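Local structure of TqaA (Penicillium aethiopicum, 5EJD) at residues B[10-15]-B[70-75]; B[16-21]-B[47-52]. The protein is represented here by the T3 carrier domain of a nonribosomal peptide synthetase, which bears a covalently attached 4'-phosphopantetheine arm and probably carries intermediates on it. All coordinates share one frame; numbering follows the deposited sequence.

Contact 1 of 2, residues B[10-15]-B[70-75]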
ATOM      1  N   ARG B  10       6.733 -18.629  23.923  1.00 37.62           N
ATOM      2  CA  ARG B  10       7.452 -17.459  24.397  1.00 39.11           C
ATOM      3  C   ARG B  10       7.874 -16.557  23.269  1.00 35.80           C
ATOM      4  O   ARG B  10       7.801 -15.338  23.406  1.00 39.48           O
ATOM      5  CB  ARG B  10       8.697 -17.841  25.231  1.00 47.24           C
ATOM      6  CG  ARG B  10       8.360 -18.381  26.614  1.00 54.44           C
ATOM      7  CD  ARG B  10       9.556 -18.871  27.419  1.00 60.36           C
ATOM      8  NE  ARG B  10       9.027 -19.903  28.306  1.00 68.38           N
ATOM      9  CZ  ARG B  10       9.140 -21.217  28.127  1.00 66.15           C
ATOM     10  NH1 ARG B  10       9.843 -21.720  27.121  1.00 64.87           N
ATOM     11  NH2 ARG B  10       8.559 -22.033  28.989  1.00 68.88           N
ATOM     12  N   GLU B  11       8.431 -17.135  22.215  1.00 36.38           N
ATOM     13  CA  GLU B  11       8.965 -16.316  21.136  1.00 40.60           C
ATOM     14  C   GLU B  11       7.793 -15.592  20.456  1.00 37.94           C
ATOM     15  O   GLU B  11       7.882 -14.418  20.127  1.00 32.79           O
ATOM     16  CB  GLU B  11       9.889 -17.043  20.111  1.00 46.54           C
ATOM     17  CG  GLU B  11      11.305 -16.448  20.081  1.00 57.77           C
ATOM     18  CD  GLU B  11      11.475 -14.922  19.838  1.00 66.54           C
ATOM     19  OE1 GLU B  11      10.592 -14.131  19.398  1.00 60.09           O
ATOM     20  OE2 GLU B  11      12.614 -14.497  20.091  1.00 74.60           O
ATOM     21  N   LEU B  12       6.690 -16.299  20.297  1.00 33.75           N
ATOM     22  CA  LEU B  12       5.498 -15.723  19.700  1.00 35.27           C
ATOM     23  C   LEU B  12       4.874 -14.589  20.521  1.00 33.24           C
ATOM     24  O   LEU B  12       4.422 -13.593  19.972  1.00 33.61           O
ATOM     25  CB  LEU B  12       4.488 -16.832  19.496  1.00 37.68           C
ATOM     26  CG  LEU B  12       3.363 -16.525  18.565  1.00 44.59           C
ATOM     27  CD1 LEU B  12       3.900 -16.143  17.186  1.00 43.59           C
ATOM     28  CD2 LEU B  12       2.468 -17.769  18.500  1.00 45.31           C
ATOM     29  N   ALA B  13       4.916 -14.716  21.834  1.00 30.85           N
ATOM     30  CA  ALA B  13       4.404 -13.693  22.691  1.00 30.71           C
ATOM     31  C   ALA B  13       5.216 -12.421  22.575  1.00 32.43           C
ATOM     32  O   ALA B  13       4.686 -11.310  22.613  1.00 28.90           O
ATOM     33  CB  ALA B  13       4.415 -14.175  24.134  1.00 32.95           C
ATOM     34  N   ASN B  14       6.523 -12.573  22.499  1.00 31.94           N
ATOM     35  CA  ASN B  14       7.369 -11.442  22.281  1.00 35.95           C
ATOM     36  C   ASN B  14       7.051 -10.742  20.969  1.00 32.84           C
ATOM     37  O   ASN B  14       7.111  -9.522  20.862  1.00 32.91           O
ATOM     38  CB  ASN B  14       8.799 -11.883  22.357  1.00 40.34           C
ATOM     39  CG  ASN B  14       9.768 -10.727  22.331  1.00 52.54           C
ATOM     40  OD1 ASN B  14       9.571  -9.712  23.009  1.00 57.01           O
ATOM     41  ND2 ASN B  14      10.816 -10.858  21.533  1.00 58.76           N
ATOM     42  N   ILE B  15       6.775 -11.521  19.955  1.00 31.55           N
ATOM     43  CA  ILE B  15       6.419 -10.960  18.668  1.00 32.54           C
ATOM     44  C   ILE B  15       5.094 -10.178  18.775  1.00 31.72           C
ATOM     45  O   ILE B  15       4.983  -9.072  18.253  1.00 29.26           O
ATOM     46  CB  ILE B  15       6.304 -12.076  17.621  1.00 30.91           C
ATOM     47  CG1 ILE B  15       7.704 -12.549  17.252  1.00 29.01           C
ATOM     48  CG2 ILE B  15       5.570 -11.599  16.379  1.00 31.60           C
ATOM     49  CD1 ILE B  15       7.689 -13.825  16.465  1.00 31.61           C
ATOM     50  N   GLU B  70      -2.347 -22.226  19.988  1.00 40.82           N
ATOM     51  CA  GLU B  70      -2.636 -22.945  18.739  1.00 41.10           C
ATOM     52  C   GLU B  70      -1.757 -22.528  17.578  1.00 40.39           C
ATOM     53  O   GLU B  70      -1.300 -23.360  16.812  1.00 38.63           O
ATOM     54  CB  GLU B  70      -4.054 -22.759  18.341  1.00 48.29           C
ATOM     55  CG  GLU B  70      -5.096 -23.467  19.187  1.00 62.44           C
ATOM     56  CD  GLU B  70      -6.464 -23.290  18.425  1.00 83.88           C
ATOM     57  OE1 GLU B  70      -6.807 -22.163  17.934  1.00 98.17           O
ATOM     58  OE2 GLU B  70      -7.194 -24.261  18.158  1.00 94.87           O
ATOM     59  N   LEU B  71      -1.446 -21.242  17.500  1.00 39.98           N
ATOM     60  CA  LEU B  71      -0.556 -20.764  16.469  1.00 37.74           C
ATOM     61  C   LEU B  71       0.868 -21.272  16.682  1.00 39.71           C
ATOM     62  O   LEU B  71       1.593 -21.544  15.719  1.00 38.13           O
ATOM     63  CB  LEU B  71      -0.567 -19.218  16.401  1.00 35.49           C
ATOM     64  CG  LEU B  71       0.355 -18.540  15.380  1.00 32.20           C
ATOM     65  CD1 LEU B  71       0.028 -18.964  13.959  1.00 31.58           C
ATOM     66  CD2 LEU B  71       0.256 -17.050  15.507  1.00 32.51           C
ATOM     67  N   ALA B  72       1.286 -21.355  17.935  1.00 40.75           N
ATOM     68  CA  ALA B  72       2.630 -21.870  18.235  1.00 41.31           C
ATOM     69  C   ALA B  72       2.852 -23.314  17.816  1.00 45.02           C
ATOM     70  O   ALA B  72       3.968 -23.666  17.482  1.00 46.86           O
ATOM     71  CB  ALA B  72       2.932 -21.680  19.705  1.00 42.81           C
ATOM     72  N   SER B  73       1.818 -24.158  17.867  1.00 47.36           N
ATOM     73  CA  SER B  73       1.928 -25.525  17.331  1.00 49.40           C
ATOM     74  C   SER B  73       2.132 -25.620  15.855  1.00 50.16           C
ATOM     75  O   SER B  73       2.844 -26.491  15.408  1.00 58.90           O
ATOM     76  CB  SER B  73       0.648 -26.328  17.525  1.00 47.53           C
ATOM     77  OG  SER B  73       0.172 -26.167  18.818  1.00 47.40           O
ATOM     78  N   VAL B  74       1.414 -24.824  15.088  1.00 46.69           N
ATOM     79  CA  VAL B  74       1.478 -24.995  13.624  1.00 49.45           C
ATOM     80  C   VAL B  74       2.683 -24.296  13.035  1.00 47.95           C
ATOM     81  O   VAL B  74       3.008 -24.564  11.884  1.00 51.90           O
ATOM     82  CB  VAL B  74       0.218 -24.593  12.841  1.00 48.22           C
ATOM     83  CG1 VAL B  74      -1.063 -24.990  13.573  1.00 50.19           C
ATOM     84  CG2 VAL B  74       0.257 -23.124  12.609  1.00 45.41           C
ATOM     85  N   ALA B  75       3.359 -23.433  13.800  1.00 49.94           N
ATOM     86  CA  ALA B  75       4.595 -22.829  13.303  1.00 52.27           C
ATOM     87  C   ALA B  75       5.712 -23.896  13.242  1.00 56.24           C
ATOM     88  O   ALA B  75       5.714 -24.820  14.057  1.00 58.39           O
ATOM     89  CB  ALA B  75       4.989 -21.642  14.154  1.00 48.29           C
TER

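Contact 2 of 2, residues B[16-21]-B[47-52]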
ATOM      1  N   TRP B  16       4.101 -10.760  19.433  1.00 29.27           N
ATOM      2  CA  TRP B  16       2.831 -10.066  19.585  1.00 28.97           C
ATOM      3  C   TRP B  16       3.018  -8.789  20.376  1.00 31.77           C
ATOM      4  O   TRP B  16       2.399  -7.772  20.097  1.00 35.02           O
ATOM      5  CB  TRP B  16       1.847 -10.954  20.311  1.00 28.33           C
ATOM      6  CG  TRP B  16       1.280 -12.041  19.491  1.00 26.43           C
ATOM      7  CD1 TRP B  16       1.825 -12.621  18.404  1.00 26.06           C
ATOM      8  CD2 TRP B  16       0.062 -12.739  19.747  1.00 26.63           C
ATOM      9  NE1 TRP B  16       1.016 -13.649  17.952  1.00 28.12           N
ATOM     10  CE2 TRP B  16      -0.079 -13.726  18.762  1.00 25.68           C
ATOM     11  CE3 TRP B  16      -0.950 -12.583  20.689  1.00 29.22           C
ATOM     12  CZ2 TRP B  16      -1.167 -14.548  18.696  1.00 27.51           C
ATOM     13  CZ3 TRP B  16      -2.039 -13.426  20.635  1.00 28.48           C
ATOM     14  CH2 TRP B  16      -2.136 -14.397  19.654  1.00 29.24           C
ATOM     15  N   ALA B  17       3.863  -8.846  21.393  1.00 33.06           N
ATOM     16  CA  ALA B  17       4.121  -7.666  22.201  1.00 37.29           C
ATOM     17  C   ALA B  17       4.677  -6.509  21.363  1.00 35.27           C
ATOM     18  O   ALA B  17       4.230  -5.388  21.494  1.00 31.75           O
ATOM     19  CB  ALA B  17       5.062  -7.985  23.348  1.00 38.04           C
ATOM     20  N   THR B  18       5.628  -6.792  20.490  1.00 35.01           N
ATOM     21  CA  THR B  18       6.219  -5.745  19.671  1.00 38.08           C
ATOM     22  C   THR B  18       5.204  -5.231  18.645  1.00 38.60           C
ATOM     23  O   THR B  18       5.073  -4.040  18.450  1.00 39.11           O
ATOM     24  CB  THR B  18       7.409  -6.335  18.878  1.00 37.74           C
ATOM     25  OG1 THR B  18       8.319  -6.999  19.753  1.00 36.71           O
ATOM     26  CG2 THR B  18       8.145  -5.306  18.073  1.00 36.64           C
ATOM     27  N   VAL B  19       4.467  -6.137  18.032  1.00 34.80           N
ATOM     28  CA  VAL B  19       3.627  -5.775  16.910  1.00 37.01           C
ATOM     29  C   VAL B  19       2.377  -5.048  17.383  1.00 33.84           C
ATOM     30  O   VAL B  19       1.869  -4.191  16.706  1.00 36.11           O
ATOM     31  CB  VAL B  19       3.304  -7.054  16.099  1.00 38.85           C
ATOM     32  CG1 VAL B  19       1.987  -6.988  15.380  1.00 39.21           C
ATOM     33  CG2 VAL B  19       4.424  -7.324  15.100  1.00 41.28           C
ATOM     34  N   LEU B  20       1.812  -5.498  18.482  1.00 34.60           N
ATOM     35  CA  LEU B  20       0.623  -4.881  19.039  1.00 35.57           C
ATOM     36  C   LEU B  20       0.969  -3.761  20.035  1.00 35.02           C
ATOM     37  O   LEU B  20       0.079  -3.054  20.454  1.00 32.21           O
ATOM     38  CB  LEU B  20      -0.260  -5.938  19.726  1.00 35.64           C
ATOM     39  CG  LEU B  20      -0.670  -7.105  18.834  1.00 39.27           C
ATOM     40  CD1 LEU B  20      -1.356  -8.171  19.669  1.00 40.50           C
ATOM     41  CD2 LEU B  20      -1.579  -6.686  17.695  1.00 40.30           C
ATOM     42  N   ASP B  21       2.244  -3.576  20.383  1.00 35.62           N
ATOM     43  CA  ASP B  21       2.667  -2.524  21.334  1.00 39.33           C
ATOM     44  C   ASP B  21       1.955  -2.674  22.675  1.00 38.60           C
ATOM     45  O   ASP B  21       1.435  -1.725  23.240  1.00 38.73           O
ATOM     46  CB  ASP B  21       2.418  -1.139  20.742  1.00 43.17           C
ATOM     47  CG  ASP B  21       3.611  -0.622  19.935  1.00 52.60           C
ATOM     48  OD1 ASP B  21       4.740  -0.706  20.482  1.00 58.97           O
ATOM     49  OD2 ASP B  21       3.441  -0.169  18.749  1.00 60.78           O
ATOM     50  N   SER B  47       4.143 -12.257  11.134  1.00 27.98           N
ATOM     51  CA  SER B  47       4.697 -13.297  10.303  1.00 27.54           C
ATOM     52  C   SER B  47       6.149 -13.022   9.898  1.00 27.93           C
ATOM     53  O   SER B  47       6.979 -13.923   9.898  1.00 26.76           O
ATOM     54  CB  SER B  47       3.822 -13.481   9.086  1.00 26.31           C
ATOM     55  OG  SER B  47       4.487 -14.326   8.190  1.00 28.57           O
ATOM     56  N   ALA B  48       6.458 -11.781   9.521  1.00 29.91           N
ATOM     57  CA  ALA B  48       7.827 -11.436   9.149  1.00 30.60           C
ATOM     58  C   ALA B  48       8.795 -11.511  10.344  1.00 32.23           C
ATOM     59  O   ALA B  48       9.908 -11.953  10.198  1.00 33.63           O
ATOM     60  CB  ALA B  48       7.876 -10.061   8.535  1.00 32.21           C
ATOM     61  N   LEU B  49       8.368 -11.041  11.501  1.00 33.15           N
ATOM     62  CA  LEU B  49       9.180 -11.143  12.690  1.00 32.84           C
ATOM     63  C   LEU B  49       9.357 -12.598  13.113  1.00 34.44           C
ATOM     64  O   LEU B  49      10.410 -12.969  13.611  1.00 35.44           O
ATOM     65  CB  LEU B  49       8.557 -10.332  13.823  1.00 33.55           C
ATOM     66  CG  LEU B  49       9.212  -8.982  14.144  1.00 34.89           C
ATOM     67  CD1 LEU B  49       9.567  -8.144  12.935  1.00 36.44           C
ATOM     68  CD2 LEU B  49       8.261  -8.198  15.027  1.00 35.83           C
ATOM     69  N   GLY B  50       8.329 -13.415  12.889  1.00 34.56           N
ATOM     70  CA  GLY B  50       8.419 -14.859  13.055  1.00 34.25           C
ATOM     71  C   GLY B  50       9.602 -15.436  12.286  1.00 36.47           C
ATOM     72  O   GLY B  50      10.421 -16.148  12.819  1.00 35.42           O
ATOM     73  N   ARG B  51       9.676 -15.131  11.004  1.00 38.05           N
ATOM     74  CA  ARG B  51      10.759 -15.616  10.196  1.00 41.20           C
ATOM     75  C   ARG B  51      12.109 -15.205  10.738  1.00 39.11           C
ATOM     76  O   ARG B  51      12.988 -16.005  10.782  1.00 42.20           O
ATOM     77  CB  ARG B  51      10.600 -15.107   8.798  1.00 46.32           C
ATOM     78  CG  ARG B  51      11.717 -15.489   7.871  1.00 50.85           C
ATOM     79  CD  ARG B  51      11.513 -14.926   6.469  1.00 56.30           C
ATOM     80  NE  ARG B  51      12.677 -15.173   5.647  1.00 53.06           N
ATOM     81  CZ  ARG B  51      12.905 -16.346   5.064  1.00 56.51           C
ATOM     82  NH1 ARG B  51      13.993 -16.504   4.327  1.00 56.88           N
ATOM     83  NH2 ARG B  51      12.053 -17.368   5.227  1.00 56.11           N
ATOM     84  N   ALA B  52      12.281 -13.964  11.131  1.00 40.45           N
ATOM     85  CA  ALA B  52      13.561 -13.512  11.670  1.00 42.02           C
ATOM     86  C   ALA B  52      13.937 -14.210  12.974  1.00 48.08           C
ATOM     87  O   ALA B  52      15.101 -14.280  13.319  1.00 59.07           O
ATOM     88  CB  ALA B  52      13.553 -11.999  11.879  1.00 39.71           C
TER

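Contact 1 of 2, residues B[10-15]-B[70-75]
Leu12 of helix 7-20 reaches across to Leu71 and Ala72 of helix 68-74. The contact joins the first and last helices of the four-helix bundle characteristic of carrier domains. The two helices come close here: the CA atoms of Leu12 and Ala72 are 6.9 Å apart. All three touching residues are buried.

The side chain of Leu12 can be followed outward. The bond to CB points toward helix 68-74, but CB of Leu12 itself stays 5.1 Å from CB of Ala72, and the side-chain branches bridge the gap. With CG anti to the backbone N (chi1 -164°), the fork is carried across to helix 68-74. CG is 4.4 Å from CD2 of Leu71. The two methyls then have different tasks. Within this contact CD1 of Leu12 approaches Leu71 at its CD2, 4.1 Å away. CD2 of Leu12 settles between Leu71 and Ala72. It meets CD2 of Leu71 at 3.8 Å and has the Ala72 methyl, CB, at 4.1 Å.

Leu71 also holds CG anti to its backbone N (chi1 178°). The two leucine side chains cross at about a right angle, and CD2 of Leu12 lies against CB, CG and CD2 of Leu71. The small side chain of Ala72 lets the Leu12 methyl come close to the backbone of helix 68-74. Ala72 also packs on Ala8 and Glu9, one turn earlier on helix 7-20. Leu12 has further apolar neighbours in Leu68 and Phe57, which extend the packing around it. The join is wholly van der Waals in character. CD2 of Leu12 also reaches the backbone, 3.8 Å from N of Ala72.

Contact 2 of 2, residues B[16-21]-B[47-52]
Val19 and Leu49 meet through methyl groups, and no flat group lies between them. The large flat group nearby, the indole of Trp16, belongs to another side of helix 7-20. It makes an edge-to-face pair with Phe33 and also touches Ile27 and Asp31. The guanidinium group of Arg51 takes no part in the contact: outside the two segments, its NE forms a salt bridge with an acidic side chain of a neighbouring protein chain.

The contact itself joins the end of helix 7-20 to helix 40-52 of the carrier bundle. CG2 of Val19 is 3.9 Å from CD2 of Leu49. CG1 of Val19 is roughly anti to its backbone N (chi1 151°), which leaves CG2 beside that N, anti to the carbonyl carbon and turned to Leu49. The two side chains slide past each other in opposite directions. The same CD2 of Leu49 has CG2 of Thr18 at 4.2 Å. Thr18 thus offers its methyl to the contact, while its OG1 hydrogen-bonds to the backbone O of Asn14, one turn back. Val19 also touches Asp42 and Lys45 on helix 40-52. Its side chain is about 11 Å from that of Ser40, the covalent attachment site of 4'-phosphopantetheine.

Leu49 also packs on an acidic side chain of the neighbouring chain. The chemistry implies a light, non-directional join at the surface, held by methyl packing.

In the fold
The chain enters the bundle through helix 7-20, which supplies the first half of both contacts. A long loop then leads to Ser40 and helix 40-52, where contact 2 closes the shorter loop. The chain continues through helix 59-64 to helix 68-74, where contact 1 closes the longer one. Contact 2 is therefore nested inside contact 1. Together they tie helix 7-20 to the phosphopantetheine-bearing helix and to the last helix. The contact centres are 10 Å apart, and their segments also touch: CD1 of Ile15 lies 3.6 Å from CA of Gly50. CD2 of Leu71 also lies 4.3 Å from NE1 of the Trp16 indole.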